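Side-chain contacts in post-proline cleaving enzyme (PDB 4HVT), which probably cleaves short peptides on the carboxyl side of proline, as a serine-type prolyl oligopeptidase: residues P614-P617 and N618-L621; H605-V608 and T609-D613; M595-Y598 and K599-A603; I533-Q536 and T537-N540. All coordinates share one frame; numbering follows the deposited sequence. Where two conformers were deposited one is given.

Contact 1: P614-P617 and N618-L621; sequences PEIP and NDLL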
loop_
_atom_site.group_PDB
_atom_site.type_symbol
_atom_site.label_atom_id
_atom_site.label_comp_id
_atom_site.label_asym_id
_atom_site.label_seq_id
_atom_site.Cartn_x
_atom_site.Cartn_y
_atom_site.Cartn_z
ATOM N N PRO A 614 -16.955 -11.033 -14.711
ATOM C CA PRO A 614 -18.305 -11.616 -14.481
ATOM C C PRO A 614 -19.279 -11.615 -15.659
ATOM O O PRO A 614 -20.346 -12.276 -15.549
ATOM C CB PRO A 614 -18.870 -10.773 -13.314
ATOM C CG PRO A 614 -17.851 -9.740 -12.934
ATOM C CD PRO A 614 -16.705 -9.812 -13.906
ATOM N N GLU A 615 -18.964 -10.926 -16.752
ATOM C CA GLU A 615 -19.799 -10.977 -17.922
ATOM C C GLU A 615 -19.270 -11.989 -18.979
ATOM O O GLU A 615 -19.786 -12.056 -20.068
ATOM C CB GLU A 615 -19.998 -9.566 -18.488
ATOM C CG GLU A 615 -20.797 -8.692 -17.528
ATOM C CD GLU A 615 -21.114 -7.319 -18.074
ATOM O OE1 GLU A 615 -20.181 -6.639 -18.510
ATOM O OE2 GLU A 615 -22.324 -6.958 -18.151
ATOM N N ILE A 616 -18.200 -12.735 -18.639
ATOM C CA ILE A 616 -17.772 -13.875 -19.454
ATOM C C ILE A 616 -18.305 -15.133 -18.719
ATOM O O ILE A 616 -17.956 -15.365 -17.577
ATOM C CB ILE A 616 -16.232 -13.998 -19.669
ATOM C CG1 ILE A 616 -15.759 -12.804 -20.502
ATOM C CG2 ILE A 616 -15.996 -15.287 -20.493
ATOM C CD1 ILE A 616 -14.253 -12.653 -20.635
ATOM N N PRO A 617 -19.184 -15.908 -19.365
ATOM C CA PRO A 617 -19.817 -17.043 -18.684
ATOM C C PRO A 617 -18.857 -17.922 -17.867
ATOM O O PRO A 617 -19.162 -18.276 -16.721
ATOM C CB PRO A 617 -20.452 -17.829 -19.822
ATOM C CG PRO A 617 -20.747 -16.854 -20.866
ATOM C CD PRO A 617 -19.696 -15.758 -20.740
ATOM N N ASN A 618 -17.734 -18.295 -18.461
ATOM C CA ASN A 618 -16.839 -19.218 -17.742
ATOM C C ASN A 618 -16.247 -18.583 -16.522
ATOM O O ASN A 618 -16.146 -19.258 -15.500
ATOM C CB ASN A 618 -15.750 -19.780 -18.638
ATOM C CG ASN A 618 -15.095 -21.004 -18.034
ATOM O OD1 ASN A 618 -15.698 -22.086 -18.015
ATOM N ND2 ASN A 618 -13.841 -20.850 -17.591
ATOM N N ASP A 619 -15.888 -17.309 -16.567
ATOM C CA ASP A 619 -15.330 -16.620 -15.416
ATOM C C ASP A 619 -16.407 -16.518 -14.348
ATOM O O ASP A 619 -16.151 -16.748 -13.161
ATOM C CB ASP A 619 -14.868 -15.183 -15.744
ATOM C CG ASP A 619 -13.594 -15.115 -16.605
ATOM O OD1 ASP A 619 -13.018 -16.181 -16.951
ATOM O OD2 ASP A 619 -13.149 -13.981 -16.973
ATOM N N LEU A 620 -17.626 -16.158 -14.770
ATOM C CA LEU A 620 -18.719 -16.024 -13.817
ATOM C C LEU A 620 -19.011 -17.349 -13.084
ATOM O O LEU A 620 -19.356 -17.327 -11.929
ATOM C CB LEU A 620 -19.970 -15.527 -14.524
ATOM C CG LEU A 620 -21.228 -15.358 -13.704
ATOM C CD1 LEU A 620 -21.086 -14.283 -12.660
ATOM C CD2 LEU A 620 -22.434 -15.093 -14.618
ATOM N N LEU A 621 -18.947 -18.480 -13.805
ATOM C CA LEU A 621 -19.183 -19.757 -13.190
ATOM C C LEU A 621 -18.222 -20.038 -12.054
ATOM O O LEU A 621 -18.646 -20.544 -11.005
ATOM C CB LEU A 621 -19.118 -20.899 -14.223
ATOM C CG LEU A 621 -20.313 -21.100 -15.087
ATOM C CD1 LEU A 621 -20.002 -22.094 -16.195
ATOM C CD2 LEU A 621 -21.495 -21.592 -14.254
#
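Ile616 and Asp619 lie side by side at the start of helix 617-626, both pointing the same way. Ile616 CD1 comes alongside the carboxylate, 4.0 Å from Asp619 OD2. CG of Asp619 sits beside its own backbone N (chi1 -72°), which turns the carboxylate back over the first turn, and OD2 accepts a hydrogen bond from the backbone N of Asp613 in the preceding loop. Leu620 is set differently: its CB points at the loop, and Pro614 O lies along the side chain, from Leu620 CB (3.4 Å) out to its methyls. Leu620 CD1 also touches Pro614 CB at 4.2 Å. Two backbone bonds open the helix. Leu620 N gives a nearly straight one to Ile616 O (2.9 Å, 171°), and Leu621 N follows with one to Pro617 O at 2.9 Å. Ile616 is the N-cap, and Pro617 suits the first helical turn, where its missing N-H costs no helical bond. The chemistry is therefore mixed: carbon packs against a carbonyl and a carboxylate at the surface, and the negative charge of Asp619, near the helix N-terminus, would probably be favoured by the helix dipole.

Contact 2: H605-V608 and T609-D613; sequences HSWV and TEYGD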
loop_
_atom_site.group_PDB
_atom_site.type_symbol
_atom_site.label_atom_id
_atom_site.label_comp_id
_atom_site.label_asym_id
_atom_site.label_seq_id
_atom_site.Cartn_x
_atom_site.Cartn_y
_atom_site.Cartn_z
ATOM N N HIS A 605 -13.358 -1.717 -12.734
ATOM C CA HIS A 605 -12.831 -2.101 -14.025
ATOM C C HIS A 605 -11.328 -2.388 -13.967
ATOM O O HIS A 605 -10.808 -3.162 -14.784
ATOM C CB HIS A 605 -13.142 -0.993 -15.036
ATOM C CG HIS A 605 -14.508 -1.102 -15.592
ATOM N ND1 HIS A 605 -15.642 -0.691 -14.923
ATOM C CD2 HIS A 605 -14.934 -1.645 -16.756
ATOM C CE1 HIS A 605 -16.707 -0.952 -15.667
ATOM N NE2 HIS A 605 -16.309 -1.546 -16.769
ATOM N N SER A 606 -10.625 -1.811 -13.008
ATOM C CA SER A 606 -9.168 -2.017 -13.003
ATOM C C SER A 606 -8.717 -3.446 -12.684
ATOM O O SER A 606 -7.617 -3.833 -12.992
ATOM C CB SER A 606 -8.513 -0.942 -12.190
ATOM O OG SER A 606 -8.788 -1.105 -10.910
ATOM N N TRP A 607 -9.581 -4.249 -12.089
ATOM C CA TRP A 607 -9.210 -5.568 -11.599
ATOM C C TRP A 607 -9.792 -6.759 -12.344
ATOM O O TRP A 607 -9.722 -7.878 -11.839
ATOM C CB TRP A 607 -9.554 -5.672 -10.121
ATOM C CG TRP A 607 -9.048 -4.487 -9.321
ATOM C CD1 TRP A 607 -7.745 -4.018 -9.269
ATOM C CD2 TRP A 607 -9.832 -3.607 -8.478
ATOM N NE1 TRP A 607 -7.688 -2.929 -8.448
ATOM C CE2 TRP A 607 -8.944 -2.622 -8.000
ATOM C CE3 TRP A 607 -11.201 -3.541 -8.118
ATOM C CZ2 TRP A 607 -9.343 -1.603 -7.160
ATOM C CZ3 TRP A 607 -11.637 -2.493 -7.296
ATOM C CH2 TRP A 607 -10.660 -1.526 -6.799
ATOM N N VAL A 608 -10.271 -6.547 -13.554
ATOM C CA VAL A 608 -10.783 -7.635 -14.322
ATOM C C VAL A 608 -9.738 -8.740 -14.530
ATOM O O VAL A 608 -10.061 -9.913 -14.592
ATOM C CB VAL A 608 -11.344 -7.123 -15.667
ATOM C CG1 VAL A 608 -11.687 -8.316 -16.525
ATOM C CG2 VAL A 608 -12.583 -6.263 -15.406
ATOM N N THR A 609 -8.458 -8.375 -14.696
ATOM C CA THR A 609 -7.418 -9.381 -14.890
ATOM C C THR A 609 -7.030 -10.071 -13.604
ATOM O O THR A 609 -6.347 -11.107 -13.656
ATOM C CB THR A 609 -6.162 -8.764 -15.579
ATOM O OG1 THR A 609 -5.695 -7.658 -14.793
ATOM C CG2 THR A 609 -6.479 -8.336 -16.978
ATOM N N GLU A 610 -7.436 -9.537 -12.447
ATOM C CA GLU A 610 -7.202 -10.181 -11.169
ATOM C C GLU A 610 -8.305 -11.202 -10.848
ATOM O O GLU A 610 -8.004 -12.240 -10.313
ATOM C CB GLU A 610 -7.044 -9.184 -10.013
ATOM C CG GLU A 610 -6.633 -9.834 -8.710
ATOM C CD GLU A 610 -5.216 -10.363 -8.642
ATOM O OE1 GLU A 610 -4.487 -10.159 -9.653
ATOM O OE2 GLU A 610 -4.844 -10.981 -7.572
ATOM N N TYR A 611 -9.555 -10.875 -11.125
ATOM C CA TYR A 611 -10.659 -11.690 -10.638
ATOM C C TYR A 611 -11.416 -12.444 -11.735
ATOM O O TYR A 611 -12.157 -13.369 -11.444
ATOM C CB TYR A 611 -11.638 -10.807 -9.875
ATOM C CG TYR A 611 -11.049 -10.114 -8.653
ATOM C CD1 TYR A 611 -10.597 -10.838 -7.528
ATOM C CD2 TYR A 611 -10.972 -8.739 -8.610
ATOM C CE1 TYR A 611 -10.032 -10.188 -6.432
ATOM C CE2 TYR A 611 -10.419 -8.088 -7.516
ATOM C CZ TYR A 611 -9.981 -8.822 -6.426
ATOM O OH TYR A 611 -9.430 -8.138 -5.360
ATOM N N GLY A 612 -11.142 -12.111 -12.979
ATOM C CA GLY A 612 -11.982 -12.588 -14.114
ATOM C C GLY A 612 -13.143 -11.646 -14.327
ATOM O O GLY A 612 -13.506 -10.880 -13.437
ATOM N N ASP A 613 -13.724 -11.717 -15.527
ATOM C CA ASP A 613 -14.824 -10.881 -15.957
ATOM C C ASP A 613 -16.193 -11.551 -15.678
ATOM O O ASP A 613 -16.541 -12.501 -16.338
ATOM C CB ASP A 613 -14.664 -10.574 -17.432
ATOM C CG ASP A 613 -15.592 -9.532 -17.903
ATOM O OD1 ASP A 613 -16.587 -9.203 -17.216
ATOM O OD2 ASP A 613 -15.333 -8.994 -18.980
HETATM O O HOH W 1 -7.912 -5.402 -15.343
HETATM O O HOH W 2 -6.161 -6.607 -12.145
#
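Trp607 O takes two backbone bonds as the chain turns into the short helix 608-611, from Glu610 N at 2.9 Å, well above the carbonyl plane, and from Tyr611 N at 3.1 Å, almost in line with the C=O. Val608 O then accepts from Gly612 N at 2.9 Å, and the helix ends there, Gly612 having a positive phi of 87°. On the side-chain level, Tyr611 swings back along the turn: CG lies beside its backbone N (chi1 -61°), which brings one flank of the ring, CD2 and CE2, up to the CB of Trp607, with Tyr611 CE2 at 3.7 Å from it. The indole itself leads away from the turn, and Ser606 OG sits over one of its faces near the rim. Glu610 CG covers the centre of one Tyr611 face. The polar ends are held by other parts of the chain: Tyr611 OH by Asn567, and the Glu610 carboxylate by Arg535 and Tyr267 among others. Val608 CG1 runs alongside Asp613, just past the helix, 3.8 Å from Asp613 CB, while the Asp613 carboxylate is paired with Lys599. Two waters at Ser606 O bridge to Thr609 at the start of the helix; one accepts from Thr609 N at 3.1 Å and the other donates to Thr609 OG1, which is also hydrogen-bonded to Asp265 O. This is a short helix of the alpha/beta-hydrolase domain, with Trp607 at the N-cap position and a glycine exit, its indole near, though not touching, what is probably the Ser-His-Asp catalytic triad of a prolyl oligopeptidase.

Contact 3: M595-Y598 and K599-A603; sequences MIRY and KEFGA. With EDO (1,2-ethanediol), chain E.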
loop_
_atom_site.group_PDB
_atom_site.type_symbol
_atom_site.label_atom_id
_atom_site.label_comp_id
_atom_site.label_asym_id
_atom_site.label_seq_id
_atom_site.Cartn_x
_atom_site.Cartn_y
_atom_site.Cartn_z
ATOM N N MET A 595 -18.511 -9.880 -6.101
ATOM C CA MET A 595 -17.667 -10.234 -7.235
ATOM C C MET A 595 -18.470 -10.395 -8.550
ATOM O O MET A 595 -17.875 -10.483 -9.632
ATOM C CB MET A 595 -16.804 -11.448 -6.881
ATOM C CG MET A 595 -15.976 -11.243 -5.590
ATOM S SD MET A 595 -15.156 -9.646 -5.501
ATOM C CE MET A 595 -13.953 -9.752 -6.805
ATOM N N ILE A 596 -19.812 -10.414 -8.480
ATOM C CA ILE A 596 -20.605 -10.340 -9.706
ATOM C C ILE A 596 -20.648 -8.905 -10.278
ATOM O O ILE A 596 -20.553 -8.706 -11.512
ATOM C CB ILE A 596 -22.023 -10.912 -9.513
ATOM C CG1 ILE A 596 -21.952 -12.337 -8.949
ATOM C CG2 ILE A 596 -22.750 -10.923 -10.845
ATOM C CD1 ILE A 596 -23.268 -13.115 -9.062
ATOM N N ARG A 597 -20.794 -7.916 -9.385
ATOM C CA ARG A 597 -21.065 -6.530 -9.766
ATOM C C ARG A 597 -19.884 -5.589 -9.551
ATOM O O ARG A 597 -20.031 -4.396 -9.748
ATOM C CB ARG A 597 -22.267 -5.990 -8.955
ATOM C CG ARG A 597 -23.538 -6.803 -9.215
ATOM C CD ARG A 597 -24.816 -6.109 -8.739
ATOM N NE ARG A 597 -25.002 -4.776 -9.241
ATOM C CZ ARG A 597 -25.728 -3.810 -8.667
ATOM N NH1 ARG A 597 -26.411 -4.029 -7.568
ATOM N NH2 ARG A 597 -25.791 -2.614 -9.232
ATOM N N TYR A 598 -18.727 -6.133 -9.209
ATOM C CA TYR A 598 -17.577 -5.275 -8.804
ATOM C C TYR A 598 -17.195 -4.242 -9.849
ATOM O O TYR A 598 -16.745 -3.156 -9.491
ATOM C CB TYR A 598 -16.325 -6.049 -8.319
ATOM C CG TYR A 598 -15.516 -6.696 -9.396
ATOM C CD1 TYR A 598 -14.487 -6.011 -10.012
ATOM C CD2 TYR A 598 -15.760 -8.002 -9.762
ATOM C CE1 TYR A 598 -13.745 -6.598 -10.995
ATOM C CE2 TYR A 598 -15.019 -8.623 -10.731
ATOM C CZ TYR A 598 -13.977 -7.910 -11.346
ATOM O OH TYR A 598 -13.197 -8.461 -12.320
ATOM N N LYS A 599 -17.414 -4.544 -11.140
ATOM C CA LYS A 599 -17.016 -3.584 -12.169
ATOM C C LYS A 599 -17.840 -2.290 -12.121
ATOM O O LYS A 599 -17.401 -1.276 -12.665
ATOM C CB LYS A 599 -17.117 -4.152 -13.601
ATOM C CG LYS A 599 -16.224 -5.358 -13.875
ATOM C CD LYS A 599 -16.245 -5.882 -15.311
ATOM C CE LYS A 599 -17.636 -6.200 -15.905
ATOM N NZ LYS A 599 -17.544 -6.641 -17.337
ATOM N N GLU A 600 -19.037 -2.354 -11.542
ATOM C CA GLU A 600 -19.942 -1.219 -11.496
ATOM C C GLU A 600 -19.605 -0.194 -10.433
ATOM O O GLU A 600 -20.235 0.830 -10.402
ATOM C CB GLU A 600 -21.371 -1.721 -11.259
ATOM C CG GLU A 600 -21.902 -2.627 -12.343
ATOM C CD GLU A 600 -23.278 -3.143 -11.939
ATOM O OE1 GLU A 600 -24.190 -2.289 -11.769
ATOM O OE2 GLU A 600 -23.463 -4.382 -11.803
ATOM N N PHE A 601 -18.634 -0.473 -9.558
ATOM C CA PHE A 601 -18.425 0.330 -8.354
ATOM C C PHE A 601 -16.971 0.774 -8.253
ATOM O O PHE A 601 -16.048 -0.048 -8.442
ATOM C CB PHE A 601 -18.798 -0.462 -7.098
ATOM C CG PHE A 601 -20.275 -0.761 -7.020
ATOM C CD1 PHE A 601 -21.163 0.208 -6.570
ATOM C CD2 PHE A 601 -20.770 -1.975 -7.422
ATOM C CE1 PHE A 601 -22.523 -0.056 -6.524
ATOM C CE2 PHE A 601 -22.140 -2.236 -7.442
ATOM C CZ PHE A 601 -23.018 -1.285 -6.955
ATOM N N GLY A 602 -16.751 2.061 -7.951
ATOM C CA GLY A 602 -15.378 2.549 -7.738
ATOM C C GLY A 602 -14.476 2.285 -8.942
ATOM O O GLY A 602 -14.950 2.424 -10.087
ATOM N N ALA A 603 -13.241 1.836 -8.673
ATOM C CA ALA A 603 -12.242 1.514 -9.701
ATOM C C ALA A 603 -12.344 0.046 -10.166
ATOM O O ALA A 603 -11.393 -0.490 -10.721
ATOM C CB ALA A 603 -10.831 1.788 -9.182
HETATM C C1 EDO E . -17.540 5.820 -8.123
HETATM O O1 EDO E . -16.892 5.707 -6.849
HETATM C C2 EDO E . -18.876 5.120 -8.179
HETATM O O2 EDO E . -18.799 3.730 -8.509
HETATM O O HOH W 3 -19.156 -6.511 -12.501
#
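Arg597 grips Glu600 side-on, using two nitrogens for the two carboxylate oxygens. NE gives a hydrogen bond to Glu600 OE2 at 3.0 Å (170°), and NH2 gives one to Glu600 OE1, also at 3.0 Å and just as straight. Both acceptors lie in the guanidinium plane, but the carboxylate is turned 42° against it, and each nitrogen meets its oxygen from above the carboxylate plane. The bend of the arginine chain at chi3 (54°) brings NE and NH2 round to this partner, while NH1 goes to Glu28 in a second salt bridge. One face of the guanidinium is covered near its rim by Phe601 CZ, 3.8 Å from Arg597 NH2. The backbone is bonded as well: Arg597 O accepts from Glu600 N at 2.9 Å, and Tyr598 O from Phe601 N at 3.3 Å. A water links Ile596 O to Lys599 N, accepting from the latter at 3.0 Å. Lys599 CG lies over the Tyr598 ring in a CH-pi contact, and the lysine then carries NZ onward to the carboxylates of Asp613 and Glu615; Tyr598 OH is bonded to Gly612 O. Gly602 N donates to O2 of a 1,2-ethanediol, probably from the crystallisation liquor, at 2.7 Å. The turn lies in the long loop between strand 585-589 and helix 608-611: Tyr598 meets Tyr611 of that helix edge-to-face, Met595 touches helix 617-626, and Arg597 packs on Trp655 of helix 655-664, on whose ring Phe601 is stacked.

Contact 4: I533-Q536 and T537-N540; sequences IKRQ and TAFN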
loop_
_atom_site.group_PDB
_atom_site.type_symbol
_atom_site.label_atom_id
_atom_site.label_comp_id
_atom_site.label_asym_id
_atom_site.label_seq_id
_atom_site.Cartn_x
_atom_site.Cartn_y
_atom_site.Cartn_z
ATOM N N ILE A 533 -9.595 -17.089 -12.231
ATOM C CA ILE A 533 -10.460 -18.224 -11.889
ATOM C C ILE A 533 -9.728 -19.231 -10.988
ATOM O O ILE A 533 -10.324 -20.198 -10.591
ATOM C CB ILE A 533 -11.008 -18.971 -13.132
ATOM C CG1 ILE A 533 -9.927 -19.546 -14.051
ATOM C CG2 ILE A 533 -11.901 -18.076 -13.978
ATOM C CD1 ILE A 533 -10.477 -20.398 -15.212
ATOM N N LYS A 534 -8.425 -19.015 -10.741
ATOM C CA LYS A 534 -7.683 -19.863 -9.802
ATOM C C LYS A 534 -7.723 -19.304 -8.389
ATOM O O LYS A 534 -7.008 -19.784 -7.508
ATOM C CB LYS A 534 -6.238 -20.003 -10.245
ATOM C CG LYS A 534 -6.039 -20.734 -11.540
ATOM C CD LYS A 534 -4.591 -20.697 -11.986
ATOM C CE LYS A 534 -4.445 -21.427 -13.296
ATOM N NZ LYS A 534 -3.011 -21.782 -13.457
ATOM N N ARG A 535 -8.598 -18.343 -8.139
ATOM C CA ARG A 535 -8.595 -17.705 -6.808
ATOM C C ARG A 535 -8.787 -18.683 -5.648
ATOM O O ARG A 535 -8.262 -18.458 -4.535
ATOM C CB ARG A 535 -9.646 -16.585 -6.678
ATOM C CG ARG A 535 -9.064 -15.165 -6.644
ATOM C CD ARG A 535 -8.203 -14.945 -5.409
ATOM N NE ARG A 535 -7.895 -13.524 -5.173
ATOM C CZ ARG A 535 -6.952 -12.842 -5.825
ATOM N NH1 ARG A 535 -6.207 -13.421 -6.740
ATOM N NH2 ARG A 535 -6.802 -11.559 -5.556
ATOM N N GLN A 536 -9.565 -19.738 -5.883
ATOM C CA GLN A 536 -9.746 -20.727 -4.814
ATOM C C GLN A 536 -8.457 -21.290 -4.229
ATOM O O GLN A 536 -8.445 -21.728 -3.056
ATOM C CB GLN A 536 -10.667 -21.850 -5.311
ATOM C CG GLN A 536 -11.039 -22.831 -4.236
ATOM C CD GLN A 536 -11.968 -22.217 -3.177
ATOM O OE1 GLN A 536 -12.886 -21.490 -3.482
ATOM N NE2 GLN A 536 -11.706 -22.512 -1.910
ATOM N N THR A 537 -7.359 -21.254 -4.989
ATOM C CA THR A 537 -6.072 -21.687 -4.503
ATOM C C THR A 537 -5.616 -20.797 -3.300
ATOM O O THR A 537 -5.164 -21.328 -2.279
ATOM C CB THR A 537 -5.044 -21.726 -5.654
ATOM O OG1 THR A 537 -5.366 -22.792 -6.543
ATOM C CG2 THR A 537 -3.587 -21.909 -5.130
ATOM N N ALA A 538 -5.806 -19.492 -3.389
ATOM C CA ALA A 538 -5.467 -18.595 -2.287
ATOM C C ALA A 538 -6.258 -18.977 -1.045
ATOM O O ALA A 538 -5.714 -19.062 0.054
ATOM C CB ALA A 538 -5.744 -17.134 -2.656
ATOM N N PHE A 539 -7.543 -19.214 -1.228
ATOM C CA PHE A 539 -8.420 -19.484 -0.133
ATOM C C PHE A 539 -8.046 -20.825 0.545
ATOM O O PHE A 539 -8.005 -20.907 1.747
ATOM C CB PHE A 539 -9.881 -19.470 -0.561
ATOM C CG PHE A 539 -10.295 -18.251 -1.414
ATOM C CD1 PHE A 539 -9.811 -16.969 -1.167
ATOM C CD2 PHE A 539 -11.217 -18.389 -2.433
ATOM C CE1 PHE A 539 -10.174 -15.871 -1.934
ATOM C CE2 PHE A 539 -11.595 -17.288 -3.182
ATOM C CZ PHE A 539 -11.076 -16.028 -2.932
ATOM N N ASN A 540 -7.738 -21.834 -0.273
ATOM C CA ASN A 540 -7.298 -23.127 0.224
ATOM C C ASN A 540 -6.018 -22.983 1.044
ATOM O O ASN A 540 -5.890 -23.618 2.085
ATOM C CB ASN A 540 -7.039 -24.092 -0.921
ATOM C CG ASN A 540 -8.317 -24.531 -1.607
ATOM O OD1 ASN A 540 -9.420 -24.351 -1.088
ATOM N ND2 ASN A 540 -8.166 -25.144 -2.762
#
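Gln536 crosses both Phe539 and Asn540 at about a right angle, and its side chain can be followed outward over the first turn of helix 536-551. CB stays by the backbone, near Thr537 N. CG, placed anti to the backbone N (chi1 -173°), reaches the Asn540 amide, 3.9 Å from Asn540 OD1. A bend at chi2 then lays CD at the edge of the Phe539 ring, in its plane, where OE1 comes to 3.7 Å from Phe539 CD2 and accepts a hydrogen bond from Gln578. At the other branch of the tip, Gln536 NE2 donates to Asn540 OD1 at 3.0 Å, almost straight at 176°; the oxygen lies in the Gln536 amide plane, but the nitrogen stands above the carbonyl plane of Asn540, and the two amides are turned 51° apart. This i to i+4 pair spans one helical turn at the N-terminal end of a helix in the alpha/beta-hydrolase domain, alongside the backbone bond from Asn540 N to Gln536 O (2.9 Å). Arg535 O lies over the centre of one face of the Phe539 ring, 3.6 Å above its plane, while Arg535 CD reaches Phe539 CZ at 3.9 Å, with the guanidinium nearly perpendicular to the ring. That guanidinium goes on to Ala530 O, Glu610 and Asn567. Tyr626 of helix 617-626 meets Phe539 edge-to-face, and the Phe539 side chain also touches Leu571 and Val574 of helix 567-578. Where the chain enters the helix, Thr537 N donates to Lys534 O at 2.9 Å.

Overall arrangement
All four contacts are local turns within the hydrolase domain. Contact 1 is the surface member; contacts 2, 3 and 4 are partly buried. Contacts 1 and 4 both open helices, 617-626 and 536-551, but contact 1 is largely carbon against backbone oxygen, whereas contact 4 adds an amide-amide bond and a buried ring. Contact 2 enters and leaves the short helix 608-611, and contact 3, in the loop before it, relies on charge. Contact 3 is tied to both contacts 1 and 2 through Lys599, which bridges to Glu615 and Asp613, while Glu610 joins contact 2 to contact 4 through Arg535. Contacts 3 and 4 do not touch, their nearest atoms being about 7 Å apart.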